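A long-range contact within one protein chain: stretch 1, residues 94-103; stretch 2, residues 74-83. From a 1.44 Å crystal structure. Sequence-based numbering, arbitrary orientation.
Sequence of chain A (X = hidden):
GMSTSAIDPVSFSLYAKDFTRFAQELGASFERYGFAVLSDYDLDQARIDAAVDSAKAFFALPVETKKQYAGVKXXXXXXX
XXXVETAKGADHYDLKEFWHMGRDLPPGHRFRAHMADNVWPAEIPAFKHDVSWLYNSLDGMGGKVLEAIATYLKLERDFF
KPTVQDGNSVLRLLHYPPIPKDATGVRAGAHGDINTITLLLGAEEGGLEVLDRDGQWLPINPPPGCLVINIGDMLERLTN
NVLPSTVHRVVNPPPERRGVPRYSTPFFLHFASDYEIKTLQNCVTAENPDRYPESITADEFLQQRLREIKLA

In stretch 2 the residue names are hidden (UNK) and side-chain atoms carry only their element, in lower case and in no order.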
ATOM      1  N   ASP A  94       7.529  20.480  -2.309  1.00 25.05           N
ATOM      2  CA  ASP A  94       7.252  19.050  -2.196  1.00 25.58           C
ATOM      3  C   ASP A  94       5.893  18.908  -2.846  1.00 25.80           C
ATOM      4  O   ASP A  94       4.855  18.883  -2.180  1.00 27.42           O
ATOM      5  CB  ASP A  94       7.209  18.570  -0.741  1.00 27.91           C
ATOM      6  CG  ASP A  94       6.899  17.060  -0.634  1.00 31.11           C
ATOM      7  OD1 ASP A  94       7.146  16.307  -1.614  1.00 31.14           O
ATOM      8  OD2 ASP A  94       6.396  16.639   0.431  1.00 41.79           O
ATOM      9  N   LEU A  95       5.921  18.873  -4.170  1.00 24.79           N
ATOM     10  CA  LEU A  95       4.710  18.946  -4.978  1.00 22.88           C
ATOM     11  C   LEU A  95       4.274  17.569  -5.435  1.00 23.22           C
ATOM     12  O   LEU A  95       4.940  16.909  -6.252  1.00 22.23           O
ATOM     13  CB  LEU A  95       4.915  19.836  -6.197  1.00 23.93           C
ATOM     14  CG  LEU A  95       5.188  21.291  -5.832  1.00 26.07           C
ATOM     15  CD1 LEU A  95       5.595  22.083  -7.089  1.00 28.13           C
ATOM     16  CD2 LEU A  95       3.994  21.948  -5.147  1.00 26.88           C
ATOM     17  N   LYS A  96       3.141  17.127  -4.888  1.00 21.13           N
ATOM     18  CA  LYS A  96       2.552  15.868  -5.283  1.00 21.32           C
ATOM     19  C   LYS A  96       1.036  16.010  -5.133  1.00 20.57           C
ATOM     20  O   LYS A  96       0.546  16.763  -4.272  1.00 22.14           O
ATOM     21  CB  LYS A  96       3.127  14.751  -4.441  1.00 23.08           C
ATOM     22  CG  LYS A  96       2.772  14.855  -2.962  1.00 29.26           C
ATOM     23  CD  LYS A  96       3.786  14.206  -2.056  1.00 38.37           C
ATOM     24  CE  LYS A  96       3.468  14.461  -0.576  1.00 38.94           C
ATOM     25  NZ  LYS A  96       3.941  15.773  -0.064  1.00 48.14           N
ATOM     26  N   GLU A  97       0.307  15.307  -5.986  1.00 19.34           N
ATOM     27  CA  GLU A  97      -1.139  15.347  -5.975  1.00 19.87           C
ATOM     28  C   GLU A  97      -1.658  13.915  -5.951  1.00 18.32           C
ATOM     29  O   GLU A  97      -0.987  12.995  -6.418  1.00 17.68           O
ATOM     30  CB  GLU A  97      -1.685  16.136  -7.171  1.00 20.83           C
ATOM     31  CG  GLU A  97      -1.219  15.634  -8.538  1.00 22.16           C
ATOM     32  CD  GLU A  97      -1.715  16.469  -9.691  1.00 24.55           C
ATOM     33  OE1 GLU A  97      -2.723  17.191  -9.523  1.00 22.22           O
ATOM     34  OE2 GLU A  97      -1.086  16.369 -10.769  1.00 25.41           O
ATOM     35  N   PHE A  98      -2.838  13.712  -5.373  1.00 17.46           N
ATOM     36  CA  PHE A  98      -3.376  12.390  -5.077  1.00 15.18           C
ATOM     37  C   PHE A  98      -4.799  12.219  -5.605  1.00 15.43           C
ATOM     38  O   PHE A  98      -5.566  13.172  -5.616  1.00 17.19           O
ATOM     39  CB  PHE A  98      -3.539  12.182  -3.557  1.00 16.71           C
ATOM     40  CG  PHE A  98      -2.239  12.267  -2.740  1.00 19.51           C
ATOM     41  CD1 PHE A  98      -1.679  13.489  -2.400  1.00 18.02           C
ATOM     42  CD2 PHE A  98      -1.674  11.128  -2.214  1.00 21.01           C
ATOM     43  CE1 PHE A  98      -0.556  13.555  -1.625  1.00 19.46           C
ATOM     44  CE2 PHE A  98      -0.530  11.177  -1.419  1.00 22.15           C
ATOM     45  CZ  PHE A  98       0.036  12.383  -1.147  1.00 22.30           C
ATOM     46  N   TRP A  99      -5.140  10.969  -5.896  1.00 17.01           N
ATOM     47  CA  TRP A  99      -6.525  10.520  -6.010  1.00 16.74           C
ATOM     48  C   TRP A  99      -6.669   9.286  -5.122  1.00 17.15           C
ATOM     49  O   TRP A  99      -5.841   8.382  -5.196  1.00 17.90           O
ATOM     50  CB  TRP A  99      -6.880  10.124  -7.453  1.00 18.67           C
ATOM     51  CG  TRP A  99      -8.325   9.727  -7.558  1.00 18.63           C
ATOM     52  CD1 TRP A  99      -8.863   8.486  -7.333  1.00 18.53           C
ATOM     53  CD2 TRP A  99      -9.419  10.592  -7.878  1.00 17.85           C
ATOM     54  NE1 TRP A  99     -10.230   8.522  -7.499  1.00 19.59           N
ATOM     55  CE2 TRP A  99     -10.592   9.808  -7.827  1.00 17.86           C
ATOM     56  CE3 TRP A  99      -9.526  11.947  -8.232  1.00 18.39           C
ATOM     57  CZ2 TRP A  99     -11.861  10.351  -8.110  1.00 19.64           C
ATOM     58  CZ3 TRP A  99     -10.802  12.488  -8.504  1.00 18.32           C
ATOM     59  CH2 TRP A  99     -11.940  11.681  -8.446  1.00 19.40           C
ATOM     60  N   HIS A 100      -7.694   9.243  -4.298  1.00 17.35           N
ATOM     61  CA  HIS A 100      -7.966   8.062  -3.503  1.00 15.72           C
ATOM     62  C   HIS A 100      -9.305   7.421  -3.840  1.00 18.41           C
ATOM     63  O   HIS A 100     -10.334   8.101  -3.872  1.00 18.80           O
ATOM     64  CB  HIS A 100      -7.959   8.418  -2.026  1.00 16.46           C
ATOM     65  CG  HIS A 100      -6.590   8.700  -1.508  1.00 15.71           C
ATOM     66  ND1 HIS A 100      -6.277   9.848  -0.819  1.00 21.64           N
ATOM     67  CD2 HIS A 100      -5.442   7.983  -1.600  1.00 17.91           C
ATOM     68  CE1 HIS A 100      -4.990   9.819  -0.494  1.00 23.26           C
ATOM     69  NE2 HIS A 100      -4.459   8.698  -0.960  1.00 17.61           N
HETATM   70  N   MSE A 101      -9.242   6.119  -4.075  1.00 17.14           N
HETATM   71  CA  MSE A 101     -10.419   5.297  -4.278  1.00 17.17           C
HETATM   72  C   MSE A 101     -10.513   4.322  -3.128  1.00 17.82           C
HETATM   73  O   MSE A 101      -9.575   3.569  -2.882  1.00 18.57           O
HETATM   74  CB  MSE A 101     -10.327   4.524  -5.599  1.00 16.82           C
HETATM   75  CG  MSE A 101     -11.558   3.619  -5.848  1.00 18.51           C
HETATM   76 SE   MSE A 101     -11.248   2.368  -7.281  0.75 14.05          SE
HETATM   77  CE  MSE A 101     -12.671   1.106  -6.758  1.00 23.95           C
ATOM     78  N   GLY A 102     -11.668   4.333  -2.459  1.00 18.33           N
ATOM     79  CA  GLY A 102     -11.987   3.336  -1.443  1.00 18.77           C
ATOM     80  C   GLY A 102     -12.836   2.221  -2.012  1.00 17.13           C
ATOM     81  O   GLY A 102     -13.084   2.151  -3.215  1.00 17.44           O
ATOM     82  N   ARG A 103     -13.352   1.363  -1.131  1.00 18.44           N
ATOM     83  CA  ARG A 103     -14.210   0.250  -1.563  1.00 18.51           C
ATOM     84  C   ARG A 103     -15.580   0.747  -2.002  1.00 16.89           C
ATOM     85  O   ARG A 103     -16.170   1.555  -1.310  1.00 18.55           O
ATOM     86  CB  ARG A 103     -14.401  -0.747  -0.417  1.00 18.18           C
ATOM     87  CG  ARG A 103     -15.107  -2.017  -0.911  1.00 18.80           C
ATOM     88  CD  ARG A 103     -15.028  -3.162   0.060  1.00 18.11           C
ATOM     89  NE  ARG A 103     -13.662  -3.702   0.155  1.00 15.99           N
ATOM     90  CZ  ARG A 103     -13.040  -4.454  -0.729  1.00 17.10           C
ATOM     91  NH1 ARG A 103     -13.661  -4.882  -1.817  1.00 20.81           N
ATOM     92  NH2 ARG A 103     -11.790  -4.823  -0.485  1.00 17.88           N
ATOM     93  N   UNK A  74     -12.099  14.859   3.772  1.00 19.78           N
ATOM     94  CA  UNK A  74     -10.750  15.138   4.254  1.00 22.24           C
ATOM     95  C   UNK A  74      -9.661  14.584   3.376  1.00 24.10           C
ATOM     96  O   UNK A  74      -8.510  14.480   3.800  1.00 24.93           O
ATOM     97  N   UNK A  75     -10.003  14.297   2.130  1.00 19.32           N
ATOM     98  CA  UNK A  75      -9.081  13.728   1.167  1.00 19.25           C
ATOM     99  C   UNK A  75      -9.070  12.212   1.125  1.00 19.26           C
ATOM    100  O   UNK A  75      -8.364  11.602   0.331  1.00 21.17           O
ATOM    101  N   UNK A  76      -9.924  11.571   1.935  1.00 17.82           N
ATOM    102  CA  UNK A  76      -9.994  10.141   1.957  1.00 17.71           C
ATOM    103  C   UNK A  76     -10.621   9.545   0.691  1.00 15.37           C
ATOM    104  O   UNK A  76     -10.442   8.359   0.396  1.00 18.21           O
ATOM    105  c   UNK A  76     -10.810   9.694   3.188  1.00 19.76           C
ATOM    106  N   UNK A  77     -11.373  10.374  -0.036  1.00 18.69           N
ATOM    107  CA  UNK A  77     -11.925   9.990  -1.341  1.00 19.01           C
ATOM    108  C   UNK A  77     -11.678  11.139  -2.285  1.00 18.65           C
ATOM    109  O   UNK A  77     -11.670  12.270  -1.874  1.00 20.92           O
ATOM    110  c   UNK A  77     -13.481   7.266  -0.689  1.00 17.36           C
ATOM    111  n   UNK A  77     -13.553   4.709   1.994  1.00 18.49           N
ATOM    112  c   UNK A  77     -13.094   5.673   1.190  1.00 19.60           C
ATOM    113  n   UNK A  77     -11.826   6.057   1.339  1.00 18.82           N
ATOM    114  c   UNK A  77     -13.851   8.635  -0.227  1.00 17.35           C
ATOM    115  n   UNK A  77     -13.888   6.214   0.267  1.00 18.76           N
ATOM    116  c   UNK A  77     -13.434   9.741  -1.220  1.00 19.22           C
ATOM    117  N   UNK A  78     -11.449  10.838  -3.562  1.00 17.64           N
ATOM    118  CA  UNK A  78     -11.241  11.905  -4.529  1.00 18.10           C
ATOM    119  C   UNK A  78      -9.853  12.528  -4.512  1.00 17.60           C
ATOM    120  O   UNK A  78      -8.855  11.860  -4.258  1.00 18.25           O
ATOM    121  N   UNK A  79      -9.808  13.816  -4.831  1.00 17.60           N
ATOM    122  CA  UNK A  79      -8.579  14.502  -5.200  1.00 17.88           C
ATOM    123  C   UNK A  79      -7.995  15.283  -4.023  1.00 17.94           C
ATOM    124  O   UNK A  79      -8.718  15.905  -3.241  1.00 17.84           O
ATOM    125  c   UNK A  79      -7.794  17.659  -6.735  1.00 19.04           C
ATOM    126  c   UNK A  79      -6.720  18.459  -7.181  1.00 20.15           C
ATOM    127  c   UNK A  79      -5.600  17.830  -7.707  1.00 18.13           C
ATOM    128  c   UNK A  79      -8.896  15.447  -6.359  1.00 18.27           C
ATOM    129  c   UNK A  79      -7.742  16.287  -6.818  1.00 17.30           C
ATOM    130  c   UNK A  79      -5.551  16.456  -7.829  1.00 18.30           C
ATOM    131  o   UNK A  79      -4.535  18.594  -8.159  1.00 20.80           O
ATOM    132  c   UNK A  79      -6.626  15.693  -7.378  1.00 18.82           C
ATOM    133  N   UNK A  80      -6.655  15.272  -3.916  1.00 18.54           N
ATOM    134  CA  UNK A  80      -5.935  16.139  -3.000  1.00 17.03           C
ATOM    135  C   UNK A  80      -4.941  16.946  -3.841  1.00 17.99           C
ATOM    136  O   UNK A  80      -4.085  16.369  -4.515  1.00 18.48           O
ATOM    137  c   UNK A  80      -5.337  13.518  -0.112  1.00 19.01           C
ATOM    138  c   UNK A  80      -6.073  14.403  -1.140  1.00 18.55           C
ATOM    139  c   UNK A  80      -5.143  15.343  -1.933  1.00 17.90           C
ATOM    140  c   UNK A  80      -4.397  16.314  -1.025  1.00 21.26           C
ATOM    141  N   UNK A  81      -5.065  18.265  -3.804  1.00 18.78           N
ATOM    142  CA  UNK A  81      -4.167  19.117  -4.577  1.00 19.57           C
ATOM    143  C   UNK A  81      -2.797  19.284  -3.962  1.00 21.52           C
ATOM    144  O   UNK A  81      -2.558  18.868  -2.847  1.00 21.03           O
ATOM    145  c   UNK A  81      -4.903  20.456  -4.609  1.00 23.30           C
ATOM    146  c   UNK A  81      -5.590  20.508  -3.349  1.00 24.43           C
ATOM    147  c   UNK A  81      -6.039  19.085  -3.058  1.00 20.47           C
ATOM    148  N   UNK A  82      -1.907  19.905  -4.726  1.00 22.66           N
ATOM    149  CA  UNK A  82      -0.606  20.321  -4.223  1.00 24.35           C
ATOM    150  C   UNK A  82      -0.786  21.147  -2.961  1.00 27.82           C
ATOM    151  O   UNK A  82      -1.723  21.930  -2.859  1.00 27.88           O
ATOM    152  c   UNK A  82      -0.272  20.797  -7.758  1.00 45.20           C
ATOM    153  c   UNK A  82       0.661  18.924  -8.959  1.00 39.26           C
ATOM    154  c   UNK A  82       0.158  21.124  -5.303  1.00 27.63           C
ATOM    155  c   UNK A  82      -0.113  20.078  -8.944  1.00 46.20           C
ATOM    156  c   UNK A  82       0.342  20.371  -6.588  1.00 28.63           C
ATOM    157  c   UNK A  82       1.096  19.213  -6.629  1.00 27.58           C
ATOM    158  c   UNK A  82       1.263  18.494  -7.795  1.00 27.50           C
ATOM    159  N   UNK A  83       0.104  20.931  -2.000  1.00 32.71           N
ATOM    160  CA  UNK A  83       0.081  21.649  -0.721  1.00 34.65           C
ATOM    161  C   UNK A  83       1.493  21.895  -0.217  1.00 35.95           C
ATOM    162  O   UNK A  83       2.468  21.548  -0.886  1.00 31.67           O
TER
HETATM  163  O   HOH W   1     -15.851   3.280   0.911  1.00 17.59           O
HETATM  164  O   HOH W   2      -0.784  17.083  -1.944  1.00 29.46           O
HETATM  165  O   HOH W   3       2.107  18.923  -2.635  1.00 25.14           O

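Position 74 has no side-chain atoms and touches nothing on stretch 1; its positive phi of 66° favours the residue it is, Gly74. Position 75 is also bare. With phi near 91°, a CB would be jammed against the preceding carbonyl oxygen, so the backbone itself calls for Gly75. Gly75 O accepts a hydrogen bond from His100 ND1 at 3.0 Å, lying at the edge of the imidazole, where a ring N-H can reach it.

Position 76 carries a single carbon, its CA-to-CB bond directed away from stretch 1: Ala76. The backbone makes the contact, Ala76 O lying 3.5 Å from His100 CB, so a small side chain suffices.

At position 77 three carbons lead to a nitrogen and then to a carbon bearing two more nitrogens. The chain starts away from stretch 1, but its end returns, and Gly102 CA lies over one face of the flat terminal group. This is Arg77, with CZ 3.7 Å from Gly102 CA; a CB on Gly102 would clash with CZ. Water 1 links Arg77 NH2 to Arg103 O.

Position 78 has no side chain and a phi of 79°. Its CA sits 3.8 Å from the centroid of the six-membered ring of Trp99, almost on the ring normal, so the indole packs directly over the backbone of Gly78.

Position 79 shows one carbon, then a six-carbon ring bearing an oxygen 2.7 Å from Glu97 OE1; CB packs 4.0 Å from Trp99 CE3. This is Tyr79, whose OH donates a hydrogen bond to that carboxylate.

Position 80 has four carbons forked at the first, one arm two carbons long. CB lies 3.9 Å from Phe98 CB, and the longer arm reaches the edge of the His100 ring. This is Ile80, a branched apolar chain able to make both contacts; CD1 is 3.7 Å from His100 CE1.

At position 81 three carbons close a ring onto the backbone N, as in Pro81. Its CA-to-CB bond points away from stretch 1, and no amide hydrogen remains after the strand ends.

Position 82 bears one carbon and an unsubstituted six-carbon ring, with Glu97 CB over one face, 4.2 Å from the centroid. This is Phe82, whose flat apolar ring suits such packing; CD1 is 3.9 Å from Leu95 CB.

Position 83 is bare, Gly83, although a CB would fit; Gly83 N donates to water 3, which lies 2.8 Å from Asp94 O.

The contact is an antiparallel pairing: reciprocal backbone hydrogen bonds join Phe98 with Ile80 and His100 with Gly78. Trp99 and Tyr79 share one face, Phe98, His100 and Ile80 the other, and Phe82 extends the packing beyond the strand.

Stretch 2 74-83: GGARGYIPFG
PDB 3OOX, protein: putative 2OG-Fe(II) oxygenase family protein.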